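Local coordinates for Peptidase_M23 domain-containing protein (Enterococcus faecalis, PDB 6SMK) that probably cleaves peptide cross-bridges of bacterial peptidoglycan as the zinc-dependent M23 endopeptidase domain of a prophage-encoded enterococcal protein, at residues Gly2-Ser10 with His123-Gly131. The protein carries 1 engineered substitution. Residues are numbered along the deposited sequence; the frame is centred on the assembly and turned at random.
Sequences GAFAPHFGS and HVNPDTYGG
Ala3 N donates to Tyr129 O (3.0 Å), and next to it Gly2 N reaches Gly131 O at 2.7 Å, so the two modelled ends of the chain are joined through their backbones. Beside them the methyl of Ala3 rests against the backbone of Gly130, with CB 3.7 Å from Gly130 O. Further along, Ala5 lays its CB 3.5 Å from Pro126 O. The apolar side-chain contact is Pro6 CD on Pro126 CB, 4.0 Å apart, one ring set aslant to the other.

Local turns shape both partners. Gly2 to Ala5 form a type I turn, while a type II turn, closed by Gly131 N to Thr128 O, brings Tyr129 O and Gly131 O within range of Ala3 N and Gly2 N. Before it, CG of Asn125 lies roughly anti to the backbone N (chi1 -161°), which with chi2 of -21° carries OD1 to Asp127 N at 3.1 Å in an Asx turn; Asn125 O receives both Thr128 N and Tyr129 N. Farther out, Asp127 forms a salt bridge with Arg14, Tyr112 OH bonds Phe4 O, and Pro6 packs against Tyr34 and Pro126 against Ile32 of strand 28-35, which carries the zinc ligands His29 and Asp33; the Pro126 side chain is about 10 Å from the zinc ion.

With no side chain-to-side chain hydrogen bond or salt bridge between the segments, the join rests on two backbone hydrogen bonds and small apolar contacts, and is set mainly by the course of the backbone.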
loop_
_atom_site.group_PDB
_atom_site.type_symbol
_atom_site.label_atom_id
_atom_site.label_comp_id
_atom_site.label_asym_id
_atom_site.label_seq_id
_atom_site.Cartn_x
_atom_site.Cartn_y
_atom_site.Cartn_z
ATOM N N GLY A 2 -10.834 11.600 3.790
ATOM C CA GLY A 2 -10.105 10.350 3.696
ATOM C C GLY A 2 -9.586 9.902 5.040
ATOM O O GLY A 2 -8.476 10.262 5.432
ATOM N N ALA A 3 -10.385 9.105 5.751
ATOM C CA ALA A 3 -10.024 8.766 7.121
ATOM C C ALA A 3 -8.788 7.893 7.193
ATOM O O ALA A 3 -8.190 7.791 8.269
ATOM C CB ALA A 3 -11.182 8.070 7.834
ATOM N N PHE A 4 -8.398 7.253 6.087
ATOM C CA PHE A 4 -7.174 6.459 6.068
ATOM C C PHE A 4 -6.345 6.767 4.831
ATOM O O PHE A 4 -5.574 5.924 4.363
ATOM C CB PHE A 4 -7.477 4.964 6.177
ATOM C CG PHE A 4 -7.956 4.564 7.530
ATOM C CD1 PHE A 4 -9.294 4.655 7.858
ATOM C CD2 PHE A 4 -7.060 4.153 8.500
ATOM C CE1 PHE A 4 -9.732 4.314 9.121
ATOM C CE2 PHE A 4 -7.494 3.801 9.767
ATOM C CZ PHE A 4 -8.828 3.883 10.077
ATOM N N ALA A 5 -6.486 7.981 4.309
ATOM C CA ALA A 5 -5.632 8.435 3.232
ATOM C C ALA A 5 -4.166 8.287 3.631
ATOM O O ALA A 5 -3.818 8.425 4.807
ATOM C CB ALA A 5 -5.936 9.891 2.900
ATOM N N PRO A 6 -3.291 7.986 2.674
ATOM C CA PRO A 6 -1.850 7.930 2.967
ATOM C C PRO A 6 -1.240 9.315 3.067
ATOM O O PRO A 6 -1.600 10.229 2.319
ATOM C CB PRO A 6 -1.279 7.185 1.757
ATOM C CG PRO A 6 -2.225 7.549 0.638
ATOM C CD PRO A 6 -3.592 7.674 1.265
ATOM N N HIS A 7 -0.284 9.463 3.989
ATOM C CA HIS A 7 0.409 10.734 4.195
ATOM C C HIS A 7 1.920 10.499 4.263
ATOM O O HIS A 7 2.610 10.861 5.214
ATOM C CB HIS A 7 -0.120 11.430 5.433
ATOM C CG HIS A 7 -1.566 11.790 5.337
ATOM N ND1 HIS A 7 -2.551 11.091 6.000
ATOM C CD2 HIS A 7 -2.196 12.768 4.650
ATOM C CE1 HIS A 7 -3.726 11.628 5.732
ATOM N NE2 HIS A 7 -3.538 12.650 4.916
ATOM N N PHE A 8 2.439 9.873 3.217
ATOM C CA PHE A 8 3.873 9.681 3.107
ATOM C C PHE A 8 4.546 11.023 2.949
ATOM O O PHE A 8 4.036 11.911 2.263
ATOM C CB PHE A 8 4.211 8.810 1.909
ATOM C CG PHE A 8 3.782 7.388 2.059
ATOM C CD1 PHE A 8 4.459 6.530 2.907
ATOM C CD2 PHE A 8 2.705 6.905 1.341
ATOM C CE1 PHE A 8 4.071 5.224 3.035
ATOM C CE2 PHE A 8 2.316 5.598 1.461
ATOM C CZ PHE A 8 3.000 4.754 2.303
ATOM N N GLY A 9 5.690 11.171 3.571
ATOM C CA GLY A 9 6.446 12.394 3.471
ATOM C C GLY A 9 7.481 12.293 2.386
ATOM O O GLY A 9 7.312 11.577 1.394
ATOM N N SER A 10 8.578 12.999 2.587
ATOM C CA SER A 10 9.695 12.875 1.679
ATOM C C SER A 10 10.411 11.548 1.922
ATOM O O SER A 10 10.369 11.007 3.027
ATOM C CB SER A 10 10.643 14.045 1.867
ATOM O OG SER A 10 10.000 15.243 1.496
ATOM N N HIS A 123 -11.223 -3.268 -2.747
ATOM C CA HIS A 123 -10.484 -2.027 -2.585
ATOM C C HIS A 123 -11.437 -0.845 -2.613
ATOM O O HIS A 123 -12.488 -0.881 -3.253
ATOM C CB HIS A 123 -9.425 -1.879 -3.673
ATOM C CG HIS A 123 -9.982 -1.897 -5.060
ATOM N ND1 HIS A 123 -10.809 -0.908 -5.545
ATOM C CD2 HIS A 123 -9.839 -2.793 -6.062
ATOM C CE1 HIS A 123 -11.141 -1.188 -6.792
ATOM N NE2 HIS A 123 -10.569 -2.328 -7.128
ATOM N N VAL A 124 -11.059 0.214 -1.907
ATOM C CA VAL A 124 -11.844 1.433 -1.833
ATOM C C VAL A 124 -10.925 2.619 -2.123
ATOM O O VAL A 124 -9.709 2.470 -2.265
ATOM C CB VAL A 124 -12.526 1.591 -0.462
ATOM C CG1 VAL A 124 -13.528 0.493 -0.260
ATOM C CG2 VAL A 124 -11.489 1.591 0.650
ATOM N N ASN A 125 -11.520 3.804 -2.198
ATOM C CA ASN A 125 -10.772 5.038 -2.411
ATOM C C ASN A 125 -10.167 5.602 -1.129
ATOM O O ASN A 125 -10.868 6.252 -0.338
ATOM C CB ASN A 125 -11.671 6.096 -3.032
ATOM C CG ASN A 125 -10.884 7.199 -3.679
ATOM O OD1 ASN A 125 -9.706 7.410 -3.370
ATOM N ND2 ASN A 125 -11.520 7.900 -4.596
ATOM N N PRO A 126 -8.863 5.432 -0.922
ATOM C CA PRO A 126 -8.262 5.903 0.332
ATOM C C PRO A 126 -8.419 7.400 0.529
ATOM O O PRO A 126 -8.485 7.871 1.673
ATOM C CB PRO A 126 -6.790 5.498 0.181
ATOM C CG PRO A 126 -6.728 4.618 -1.013
ATOM C CD PRO A 126 -7.839 5.042 -1.896
ATOM N N ASP A 127 -8.506 8.157 -0.564
ATOM C CA ASP A 127 -8.714 9.593 -0.461
ATOM C C ASP A 127 -10.090 9.938 0.088
ATOM O O ASP A 127 -10.244 10.962 0.755
ATOM C CB ASP A 127 -8.535 10.256 -1.828
ATOM C CG ASP A 127 -7.080 10.341 -2.265
ATOM O OD1 ASP A 127 -6.199 10.680 -1.436
ATOM O OD2 ASP A 127 -6.820 10.071 -3.456
ATOM N N THR A 128 -11.107 9.126 -0.184
ATOM C CA THR A 128 -12.461 9.525 0.174
ATOM C C THR A 128 -13.099 8.670 1.255
ATOM O O THR A 128 -13.882 9.203 2.047
ATOM C CB THR A 128 -13.364 9.523 -1.066
ATOM O OG1 THR A 128 -13.537 8.182 -1.529
ATOM C CG2 THR A 128 -12.732 10.337 -2.173
ATOM N N TYR A 129 -12.769 7.376 1.325
ATOM C CA TYR A 129 -13.421 6.481 2.275
ATOM C C TYR A 129 -13.193 6.959 3.702
ATOM O O TYR A 129 -12.059 7.244 4.103
ATOM C CB TYR A 129 -12.899 5.056 2.101
ATOM C CG TYR A 129 -13.603 4.012 2.950
ATOM C CD1 TYR A 129 -13.111 3.659 4.199
ATOM C CD2 TYR A 129 -14.752 3.370 2.495
ATOM C CE1 TYR A 129 -13.738 2.699 4.981
ATOM C CE2 TYR A 129 -15.391 2.412 3.267
ATOM C CZ TYR A 129 -14.878 2.076 4.511
ATOM O OH TYR A 129 -15.506 1.118 5.287
ATOM N N GLY A 130 -14.281 7.054 4.463
ATOM C CA GLY A 130 -14.247 7.574 5.811
ATOM C C GLY A 130 -14.502 9.059 5.929
ATOM O O GLY A 130 -14.454 9.592 7.046
ATOM N N GLY A 131 -14.771 9.744 4.821
ATOM C CA GLY A 131 -15.010 11.175 4.838
ATOM C C GLY A 131 -13.947 11.933 4.072
ATOM O O GLY A 131 -13.189 12.708 4.655
#